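Local coordinates for protein porin (Pseudomonas aeruginosa, PDB 3T24) that forms an outer-membrane beta-barrel channel of the OprD family and probably lets small carboxylate-bearing substrates across the outer membrane, at residues A[171-181]-A[282-290]. Sequence-based numbering, arbitrary orientation.
Sequences MTITGGGKRQI and DTGFAYING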
# COMPACT_ATOMS: atom_id res chain seq x y z
N MET A 171 7.04 15.16 5.37
CA MET A 171 7.24 13.71 5.38
C MET A 171 8.46 13.26 6.20
O MET A 171 9.38 14.04 6.48
CB MET A 171 7.36 13.21 3.95
CG MET A 171 6.08 13.38 3.15
SD MET A 171 6.34 13.20 1.37
CE MET A 171 6.79 14.89 0.99
N THR A 172 8.46 12.00 6.58
CA THR A 172 9.64 11.42 7.20
C THR A 172 9.81 10.02 6.67
O THR A 172 9.08 9.58 5.78
CB THR A 172 9.58 11.38 8.76
OG1 THR A 172 8.42 10.66 9.20
CG2 THR A 172 9.56 12.77 9.38
N ILE A 173 10.77 9.31 7.24
CA ILE A 173 11.06 7.96 6.81
C ILE A 173 10.50 6.99 7.84
O ILE A 173 10.42 7.29 9.03
CB ILE A 173 12.57 7.75 6.65
CG1 ILE A 173 12.84 6.56 5.73
CG2 ILE A 173 13.26 7.56 8.05
CD1 ILE A 173 14.32 6.30 5.48
N THR A 174 10.09 5.82 7.40
CA THR A 174 9.70 4.79 8.35
C THR A 174 10.93 4.36 9.16
O THR A 174 11.95 3.99 8.59
CB THR A 174 9.13 3.59 7.64
OG1 THR A 174 8.10 4.03 6.73
CG2 THR A 174 8.54 2.58 8.67
N GLY A 175 10.83 4.42 10.48
CA GLY A 175 11.96 4.05 11.32
C GLY A 175 11.60 2.99 12.34
O GLY A 175 10.52 2.41 12.29
N GLY A 176 12.50 2.73 13.28
CA GLY A 176 12.16 1.86 14.40
C GLY A 176 12.45 0.39 14.15
O GLY A 176 13.16 0.05 13.21
N GLY A 177 11.89 -0.48 15.01
CA GLY A 177 12.18 -1.90 14.98
C GLY A 177 13.68 -2.17 14.88
O GLY A 177 14.48 -1.50 15.51
N LYS A 178 14.07 -3.11 14.04
CA LYS A 178 15.49 -3.34 13.82
C LYS A 178 15.89 -2.92 12.40
O LYS A 178 16.80 -3.52 11.82
CB LYS A 178 15.82 -4.81 14.09
CG LYS A 178 15.54 -5.23 15.52
CD LYS A 178 16.42 -4.45 16.49
CE LYS A 178 16.22 -4.95 17.91
NZ LYS A 178 17.13 -4.28 18.84
N ARG A 179 15.19 -1.93 11.85
CA ARG A 179 15.50 -1.38 10.52
C ARG A 179 16.85 -0.71 10.59
O ARG A 179 17.59 -0.64 9.60
CB ARG A 179 14.43 -0.36 10.07
CG ARG A 179 13.06 -0.95 9.81
CD ARG A 179 12.02 0.10 9.37
NE ARG A 179 10.73 -0.52 9.06
CZ ARG A 179 9.75 -0.62 9.95
NH1 ARG A 179 9.93 -0.12 11.16
NH2 ARG A 179 8.61 -1.18 9.64
N GLN A 180 17.14 -0.17 11.76
CA GLN A 180 18.45 0.37 11.99
C GLN A 180 18.69 1.62 11.10
O GLN A 180 19.82 2.01 10.76
CB GLN A 180 19.38 -0.79 11.74
CG GLN A 180 20.51 -0.52 10.92
CD GLN A 180 21.60 0.02 11.73
OE1 GLN A 180 21.40 0.43 12.87
NE2 GLN A 180 22.77 0.07 11.15
N ILE A 181 17.58 2.26 10.74
CA ILE A 181 17.63 3.53 10.04
C ILE A 181 17.83 4.69 11.02
O ILE A 181 17.10 4.86 11.98
CB ILE A 181 16.37 3.77 9.23
CG1 ILE A 181 16.35 2.81 8.04
CG2 ILE A 181 16.31 5.21 8.79
CD1 ILE A 181 15.02 2.66 7.41
N ASP A 282 23.51 -1.84 5.34
CA ASP A 282 23.55 -1.43 6.74
C ASP A 282 22.18 -1.12 7.38
O ASP A 282 22.10 -0.99 8.60
CB ASP A 282 24.50 -0.24 6.91
CG ASP A 282 24.78 0.10 8.36
OD1 ASP A 282 24.84 1.31 8.69
OD2 ASP A 282 24.96 -0.84 9.17
N THR A 283 21.12 -1.02 6.58
CA THR A 283 19.77 -0.77 7.12
C THR A 283 18.73 -1.61 6.39
O THR A 283 19.03 -2.18 5.34
CB THR A 283 19.32 0.69 6.91
OG1 THR A 283 18.96 0.87 5.54
CG2 THR A 283 20.44 1.66 7.29
N GLY A 284 17.52 -1.68 6.93
CA GLY A 284 16.40 -2.26 6.20
C GLY A 284 15.86 -1.36 5.06
O GLY A 284 16.44 -0.31 4.71
N PHE A 285 14.75 -1.78 4.46
CA PHE A 285 14.11 -1.05 3.35
C PHE A 285 13.69 0.40 3.68
O PHE A 285 13.21 0.69 4.78
CB PHE A 285 12.89 -1.83 2.89
CG PHE A 285 12.29 -1.33 1.61
CD1 PHE A 285 13.03 -1.35 0.43
CD2 PHE A 285 10.98 -0.86 1.58
CE1 PHE A 285 12.47 -0.89 -0.76
CE2 PHE A 285 10.42 -0.42 0.40
CZ PHE A 285 11.16 -0.43 -0.78
N ALA A 286 13.88 1.30 2.72
CA ALA A 286 13.51 2.71 2.89
C ALA A 286 12.16 3.07 2.26
O ALA A 286 11.95 2.83 1.05
CB ALA A 286 14.60 3.62 2.32
N TYR A 287 11.26 3.63 3.06
CA TYR A 287 9.96 4.11 2.52
C TYR A 287 9.31 5.20 3.37
O TYR A 287 9.56 5.27 4.57
CB TYR A 287 8.98 2.96 2.24
CG TYR A 287 8.56 2.11 3.45
CD1 TYR A 287 7.26 2.15 3.93
CD2 TYR A 287 9.46 1.25 4.06
CE1 TYR A 287 6.87 1.35 5.00
CE2 TYR A 287 9.08 0.45 5.13
CZ TYR A 287 7.78 0.51 5.60
OH TYR A 287 7.40 -0.28 6.68
N ILE A 288 8.50 6.05 2.73
CA ILE A 288 7.88 7.17 3.43
C ILE A 288 7.12 6.69 4.65
O ILE A 288 6.38 5.71 4.59
CB ILE A 288 6.96 8.04 2.50
CG1 ILE A 288 7.80 8.72 1.41
CG2 ILE A 288 6.19 9.10 3.28
CD1 ILE A 288 7.05 8.96 0.12
N ASN A 289 7.33 7.38 5.77
CA ASN A 289 6.65 7.03 6.99
C ASN A 289 5.13 7.21 6.83
O ASN A 289 4.68 8.28 6.46
CB ASN A 289 7.16 7.90 8.13
CG ASN A 289 6.58 7.49 9.46
OD1 ASN A 289 6.39 6.32 9.72
ND2 ASN A 289 6.24 8.46 10.28
N GLY A 290 4.37 6.16 7.11
CA GLY A 290 2.94 6.18 6.93
C GLY A 290 2.53 5.42 5.68
O GLY A 290 1.42 4.91 5.61
O HOH W 1 5.81 10.86 6.01
O HOH W 2 12.01 3.25 5.96
O HOH W 3 5.09 3.52 7.07
O HOH W 4 8.39 5.23 11.60
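Thr174 lies over one face of the Tyr287 ring, and together they form the closely packed part of the contact. Its CB stands 4.0 Å from the ring centroid, 12° off the normal, a CH-pi contact. With OG1 beside its own backbone N (chi1 -51°), the hydroxyl donates to Tyr287 O at 2.9 Å from above the carbonyl plane, while Thr174 N reaches the same oxygen almost in line with the C=O. Threonine suits the place because one short branched side chain offers both a donor for the carbonyl and a methyl, CG2, which covers a face of the Arg179 guanidinium. That group and the tyrosine ring are turned 69° apart, with Arg179 NH2 3.3 Å from Tyr287 OH; both atoms have Asp303 as their outside partner, in a salt bridge and a hydrogen bond respectively.

Asn289 N to Thr172 O (2.8 Å, nearly straight) joins the Thr174 N bond in flanking the single bridge of Ile173 with Ile288. At the other end, Gly284, with no side chain, brings its CA within 4.5 Å of Arg179 CA and bonds through N to Arg179 O. The CG1 methylene of Ile181 lies against Thr283 CB at 3.8 Å.

The other side is looser and wetter. Asn289 ND2 makes a weak bond to Thr172 OG1, and separate waters link Asn289 OD1 to Gly175 N and Thr174 OG1 to Gly290 N. Beyond them Gly176 and Gly177, in a type II' turn, are exposed; the positive phi of Gly177 suits glycine.

A short antiparallel backbone pairing thus ties loop 162-191 to loop 281-309, consistent with loops folded inward as in other porins; Phe285 and Ala286 pack against barrel strands 218-230 and 235-248, with Phe285 also reaching strand 255-267.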